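Local coordinates for protein amino Transferase (Eubacterium rectale, PDB 3ELE) that binds pyridoxal-5'-phosphate and, as a member of the class I and II aminotransferase family, probably transfers amino groups between amino acids and keto acids, at residues F22-K27 / D356-A361; F232-Y237 / L261-V266. All blocks are in the same frame, centred on the assembly; numbering follows the deposited sequence.

Interaction 1: F22-K27 / D356-A361; sequences FEYGKK and DVLIVA
A helix-on-strand packing joins Tyr24 and Gly25, on helix 17-32, to Leu358, just beyond the Schellman motif that ends helix 345-353. The two methyls of Leu358 divide the work. CD1 presses on the helix backbone, 3.5 Å from Gly25 CA, while CD2 lies at the edge of the Tyr24 ring, near its plane, 4.0 Å from Tyr24 CD2. Gly25 suits its place because a side chain on its CA would run into Leu358 CD1. Tyr24 carries CG anti to its own N (chi1 173°), which swings the ring edge up to Leu358, although the bond to CB does not head there, and the two side chains cross at about a right angle. Here helix 17-32, near the N-terminus, lies against the two-stranded parallel sheet of 38-39 and 357-358, within the aminotransferase fold; Leu358 also touches Leu21 one helical turn back. A smaller alanine at Leu358 would probably leave a gap against Gly25 and take the apolar support from the edge of the Tyr24 ring. A water bridges the polar ends: it accepts from Tyr24 OH at 2.7 Å and donates to Asp356 OD1 at 2.7 Å. Asp356, the C-prime residue of the Schellman motif with positive phi (59°), also forms a salt bridge through OD1 with Arg28, and Lys353 makes a cation-pi contact with Tyr24.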
loop_
_atom_site.group_PDB
_atom_site.type_symbol
_atom_site.label_atom_id
_atom_site.label_comp_id
_atom_site.label_asym_id
_atom_site.label_seq_id
_atom_site.Cartn_x
_atom_site.Cartn_y
_atom_site.Cartn_z
ATOM N N PHE A 22 -16.328 14.778 13.314
ATOM C CA PHE A 22 -15.037 15.219 13.885
ATOM C C PHE A 22 -14.707 16.690 13.558
ATOM O O PHE A 22 -14.327 17.453 14.459
ATOM C CB PHE A 22 -13.872 14.310 13.465
ATOM C CG PHE A 22 -12.532 14.812 13.929
ATOM C CD1 PHE A 22 -12.162 14.685 15.269
ATOM C CD2 PHE A 22 -11.664 15.477 13.046
ATOM C CE1 PHE A 22 -10.921 15.180 15.734
ATOM C CE2 PHE A 22 -10.420 15.977 13.491
ATOM C CZ PHE A 22 -10.050 15.830 14.845
ATOM N N GLU A 23 -14.836 17.064 12.282
ATOM C CA GLU A 23 -14.605 18.454 11.827
ATOM C C GLU A 23 -15.649 19.415 12.394
ATOM O O GLU A 23 -15.316 20.559 12.721
ATOM C CB GLU A 23 -14.579 18.548 10.294
ATOM C CG GLU A 23 -13.446 17.747 9.626
ATOM C CD GLU A 23 -12.047 18.243 9.979
ATOM O OE1 GLU A 23 -11.821 19.487 9.964
ATOM O OE2 GLU A 23 -11.170 17.387 10.260
ATOM N N TYR A 24 -16.908 18.965 12.497
ATOM C CA TYR A 24 -17.964 19.744 13.176
ATOM C C TYR A 24 -17.561 20.111 14.620
ATOM O O TYR A 24 -17.800 21.244 15.059
ATOM C CB TYR A 24 -19.308 18.994 13.152
ATOM C CG TYR A 24 -20.412 19.631 13.964
ATOM C CD1 TYR A 24 -21.141 20.703 13.456
ATOM C CD2 TYR A 24 -20.740 19.149 15.244
ATOM C CE1 TYR A 24 -22.167 21.301 14.197
ATOM C CE2 TYR A 24 -21.765 19.740 16.002
ATOM C CZ TYR A 24 -22.476 20.817 15.473
ATOM O OH TYR A 24 -23.488 21.411 16.179
ATOM N N GLY A 25 -16.951 19.166 15.344
ATOM C CA GLY A 25 -16.469 19.414 16.718
ATOM C C GLY A 25 -15.390 20.493 16.823
ATOM O O GLY A 25 -15.371 21.257 17.795
ATOM N N LYS A 26 -14.489 20.540 15.837
ATOM C CA LYS A 26 -13.449 21.580 15.768
ATOM C C LYS A 26 -14.070 22.958 15.551
ATOM O O LYS A 26 -13.619 23.931 16.164
ATOM C CB LYS A 26 -12.410 21.291 14.684
ATOM C CG LYS A 26 -11.592 20.031 14.941
ATOM C CD LYS A 26 -10.284 20.009 14.141
ATOM C CE LYS A 26 -10.526 19.983 12.642
ATOM N NZ LYS A 26 -9.285 19.880 11.797
ATOM N N LYS A 27 -15.099 23.021 14.696
ATOM C CA LYS A 27 -15.868 24.258 14.441
ATOM C C LYS A 27 -16.611 24.687 15.703
ATOM O O LYS A 27 -16.670 25.873 16.015
ATOM C CB LYS A 27 -16.836 24.096 13.248
ATOM C CG LYS A 27 -16.115 23.935 11.906
ATOM C CD LYS A 27 -17.048 23.780 10.675
ATOM C CE LYS A 27 -17.782 22.445 10.671
ATOM N NZ LYS A 27 -18.485 22.117 9.391
ATOM N N ASP A 356 -23.494 19.307 22.553
ATOM C CA ASP A 356 -22.118 19.119 22.085
ATOM C C ASP A 356 -21.465 17.770 22.416
ATOM O O ASP A 356 -20.240 17.686 22.576
ATOM C CB ASP A 356 -21.248 20.325 22.495
ATOM C CG ASP A 356 -21.623 21.588 21.753
ATOM O OD1 ASP A 356 -21.494 21.580 20.506
ATOM O OD2 ASP A 356 -21.989 22.590 22.413
ATOM N N VAL A 357 -22.296 16.720 22.458
ATOM C CA VAL A 357 -21.849 15.347 22.631
ATOM C C VAL A 357 -21.886 14.746 21.236
ATOM O O VAL A 357 -22.967 14.606 20.647
ATOM C CB VAL A 357 -22.735 14.567 23.618
ATOM C CG1 VAL A 357 -22.342 13.086 23.648
ATOM C CG2 VAL A 357 -22.622 15.200 25.031
ATOM N N LEU A 358 -20.707 14.391 20.722
ATOM C CA LEU A 358 -20.541 13.876 19.384
ATOM C C LEU A 358 -20.359 12.348 19.440
ATOM O O LEU A 358 -19.277 11.831 19.701
ATOM C CB LEU A 358 -19.392 14.601 18.664
ATOM C CG LEU A 358 -19.335 16.132 18.848
ATOM C CD1 LEU A 358 -18.225 16.733 18.005
ATOM C CD2 LEU A 358 -20.647 16.789 18.506
ATOM N N ILE A 359 -21.473 11.654 19.256
ATOM C CA ILE A 359 -21.538 10.188 19.254
ATOM C C ILE A 359 -22.009 9.776 17.890
ATOM O O ILE A 359 -22.575 10.585 17.168
ATOM C CB ILE A 359 -22.407 9.620 20.412
ATOM C CG1 ILE A 359 -23.837 10.207 20.426
ATOM C CG2 ILE A 359 -21.717 9.928 21.689
ATOM C CD1 ILE A 359 -24.709 9.717 21.552
ATOM N N VAL A 360 -21.800 8.507 17.555
ATOM C CA VAL A 360 -22.038 7.984 16.213
ATOM C C VAL A 360 -23.146 6.929 16.208
ATOM O O VAL A 360 -23.062 5.955 16.955
ATOM C CB VAL A 360 -20.705 7.352 15.678
ATOM C CG1 VAL A 360 -20.890 6.710 14.322
ATOM C CG2 VAL A 360 -19.579 8.415 15.611
ATOM N N ALA A 361 -24.155 7.112 15.346
ATOM C CA ALA A 361 -25.262 6.144 15.194
ATOM C C ALA A 361 -24.691 4.836 14.673
ATOM O O ALA A 361 -23.820 4.849 13.810
ATOM C CB ALA A 361 -26.351 6.671 14.249
HETATM O O HOH W 1 -23.300 20.698 18.766
#

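Interaction 2: F232-Y237 / L261-V266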
loop_
_atom_site.group_PDB
_atom_site.type_symbol
_atom_site.label_atom_id
_atom_site.label_comp_id
_atom_site.label_asym_id
_atom_site.label_seq_id
_atom_site.Cartn_x
_atom_site.Cartn_y
_atom_site.Cartn_z
ATOM N N PHE A 232 -6.590 -17.702 20.055
ATOM C CA PHE A 232 -5.862 -17.640 18.792
ATOM C C PHE A 232 -6.574 -18.612 17.835
ATOM O O PHE A 232 -6.424 -19.833 17.935
ATOM C CB PHE A 232 -4.361 -17.924 18.938
ATOM C CG PHE A 232 -3.553 -17.284 17.851
ATOM C CD1 PHE A 232 -3.223 -15.930 17.925
ATOM C CD2 PHE A 232 -3.199 -17.990 16.723
ATOM C CE1 PHE A 232 -2.517 -15.317 16.899
ATOM C CE2 PHE A 232 -2.489 -17.384 15.701
ATOM C CZ PHE A 232 -2.158 -16.048 15.786
ATOM N N VAL A 233 -7.281 -18.026 16.870
ATOM C CA VAL A 233 -8.260 -18.741 16.013
ATOM C C VAL A 233 -7.716 -19.885 15.153
ATOM O O VAL A 233 -8.448 -20.855 14.885
ATOM C CB VAL A 233 -9.054 -17.734 15.130
ATOM C CG1 VAL A 233 -10.164 -18.435 14.318
ATOM C CG2 VAL A 233 -9.672 -16.640 15.999
ATOM N N THR A 234 -6.444 -19.784 14.755
ATOM C CA THR A 234 -5.797 -20.797 13.898
ATOM C C THR A 234 -5.735 -22.153 14.572
ATOM O O THR A 234 -5.717 -23.177 13.888
ATOM C CB THR A 234 -4.370 -20.372 13.431
ATOM O OG1 THR A 234 -3.472 -20.340 14.548
ATOM C CG2 THR A 234 -4.422 -18.987 12.712
ATOM N N LYS A 235 -5.712 -22.137 15.916
ATOM C CA LYS A 235 -5.714 -23.354 16.718
ATOM C C LYS A 235 -7.044 -24.095 16.728
ATOM O O LYS A 235 -7.066 -25.275 17.081
ATOM C CB LYS A 235 -5.332 -23.049 18.164
ATOM C CG LYS A 235 -3.969 -22.387 18.301
ATOM C CD LYS A 235 -3.296 -22.732 19.654
ATOM C CE LYS A 235 -4.109 -22.315 20.850
ATOM N NZ LYS A 235 -3.334 -22.494 22.117
ATOM N N TYR A 236 -8.130 -23.391 16.395
ATOM C CA TYR A 236 -9.502 -23.924 16.399
ATOM C C TYR A 236 -10.058 -24.263 15.012
ATOM O O TYR A 236 -10.946 -25.111 14.887
ATOM C CB TYR A 236 -10.415 -22.894 17.088
ATOM C CG TYR A 236 -10.043 -22.651 18.539
ATOM C CD1 TYR A 236 -9.088 -21.679 18.889
ATOM C CD2 TYR A 236 -10.630 -23.408 19.572
ATOM C CE1 TYR A 236 -8.726 -21.458 20.229
ATOM C CE2 TYR A 236 -10.269 -23.201 20.916
ATOM C CZ TYR A 236 -9.322 -22.224 21.234
ATOM O OH TYR A 236 -8.963 -22.028 22.542
ATOM N N TYR A 237 -9.565 -23.567 13.985
ATOM C CA TYR A 237 -10.018 -23.727 12.632
ATOM C C TYR A 237 -8.808 -23.701 11.686
ATOM O O TYR A 237 -8.003 -22.763 11.706
ATOM C CB TYR A 237 -11.025 -22.611 12.314
ATOM C CG TYR A 237 -11.792 -22.842 11.031
ATOM C CD1 TYR A 237 -12.712 -23.888 10.935
ATOM C CD2 TYR A 237 -11.630 -22.007 9.926
ATOM C CE1 TYR A 237 -13.435 -24.125 9.759
ATOM C CE2 TYR A 237 -12.354 -22.246 8.730
ATOM C CZ TYR A 237 -13.253 -23.298 8.662
ATOM O OH TYR A 237 -13.963 -23.540 7.511
ATOM N N LEU A 261 -1.130 -13.736 8.161
ATOM C CA LEU A 261 -0.577 -14.987 8.655
ATOM C C LEU A 261 -1.303 -16.105 7.924
ATOM O O LEU A 261 -2.541 -16.172 7.988
ATOM C CB LEU A 261 -0.803 -15.069 10.157
ATOM C CG LEU A 261 -0.439 -16.316 10.945
ATOM C CD1 LEU A 261 1.001 -16.699 10.765
ATOM C CD2 LEU A 261 -0.790 -16.057 12.409
ATOM N N VAL A 262 -0.542 -16.944 7.212
ATOM C CA VAL A 262 -1.079 -18.099 6.438
ATOM C C VAL A 262 -0.569 -19.428 7.077
ATOM O O VAL A 262 0.536 -19.876 6.748
ATOM C CB VAL A 262 -0.682 -18.024 4.939
ATOM C CG1 VAL A 262 -1.321 -19.171 4.141
ATOM C CG2 VAL A 262 -1.110 -16.694 4.318
ATOM N N PRO A 263 -1.368 -20.074 7.965
ATOM C CA PRO A 263 -0.937 -21.351 8.595
ATOM C C PRO A 263 -0.669 -22.489 7.612
ATOM O O PRO A 263 -1.211 -22.488 6.513
ATOM C CB PRO A 263 -2.130 -21.722 9.505
ATOM C CG PRO A 263 -2.878 -20.459 9.689
ATOM C CD PRO A 263 -2.705 -19.685 8.441
ATOM N N ASP A 264 0.155 -23.446 8.024
ATOM C CA ASP A 264 0.420 -24.639 7.226
ATOM C C ASP A 264 -0.827 -25.524 7.107
ATOM O O ASP A 264 -0.984 -26.195 6.094
ATOM C CB ASP A 264 1.607 -25.468 7.782
ATOM C CG ASP A 264 2.976 -24.855 7.481
ATOM O OD1 ASP A 264 3.081 -23.759 6.882
ATOM O OD2 ASP A 264 3.979 -25.502 7.855
ATOM N N GLU A 265 -1.731 -25.461 8.095
ATOM C CA GLU A 265 -2.932 -26.308 8.142
ATOM C C GLU A 265 -4.074 -25.867 7.243
ATOM O O GLU A 265 -5.096 -26.528 7.221
ATOM C CB GLU A 265 -3.433 -26.527 9.587
ATOM C CG GLU A 265 -2.453 -27.312 10.484
ATOM C CD GLU A 265 -1.194 -26.540 10.844
ATOM O OE1 GLU A 265 -1.250 -25.298 10.931
ATOM O OE2 GLU A 265 -0.144 -27.166 11.042
ATOM N N VAL A 266 -3.929 -24.760 6.512
ATOM C CA VAL A 266 -4.905 -24.387 5.482
ATOM C C VAL A 266 -4.862 -25.488 4.413
ATOM O O VAL A 266 -3.841 -26.191 4.305
ATOM C CB VAL A 266 -4.661 -22.987 4.850
ATOM C CG1 VAL A 266 -4.894 -21.894 5.880
ATOM C CG2 VAL A 266 -3.262 -22.861 4.224
HETATM O O HOH W 2 -3.028 -23.755 12.443
#
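Phe232 and Leu261, and Thr234 and Pro263, meet through carbon alone. In the first pair, Leu261 CD2 sits at the edge of the Phe232 ring and in its plane, 3.6 Å from Phe232 CZ, the two side chains arriving from opposite directions. With CG roughly anti to its backbone N (chi1 -154°), Phe232 extends its ring to Leu261; the flat ring also stacks with His93. In the second, Thr234 CG2 meets Pro263 CG at 3.7 Å. Thr234 turns this methyl anti to its carbonyl carbon, and the proline ring, whose CG is a bare CH2, gives the methyl an apolar surface to rest on.

Both segments border the large mixed sheet of the aminotransferase fold: 232-237, with a short 3-10 turn, leads toward strand 240-245, while Leu261 ends the neighbouring antiparallel strand 258-261 and pairs through its backbone with Val242. Pro263 then opens a type I beta turn that closes at Val266.

Polar links are indirect. A water lies between Thr234 O (3.1 Å) and Glu265 OE1 (2.8 Å), both of them acceptors. The other carboxylate oxygen of Glu265, OE2, is hydrogen-bonded to His96. Val233 O accepts hydrogen bonds from both Tyr236 N and Tyr237 N, which holds the 3-10 turn of 232-237.

Both contacts are largely buried, yet they hold different parts of the fold, on opposite sides of the chain's centre, with nearest atoms about 26 Å apart. Interaction 1 is the long-range one, joining a helix near the N-terminus to the short strand 357-358, more than 300 residues later; interaction 2 joins neighbouring connections of the large mixed sheet, only 24 residues apart. Each sets a leucine methyl at an aromatic edge; a hydroxyl-to-carboxylate water bridge joins the polar ends in interaction 1, while in interaction 2 the water lies between two acceptors. Interaction 1 presses its leucine against glycine backbone, whereas interaction 2 sets a threonine methyl on a proline ring. Charged neighbours gather at the aspartate and tyrosine of interaction 1.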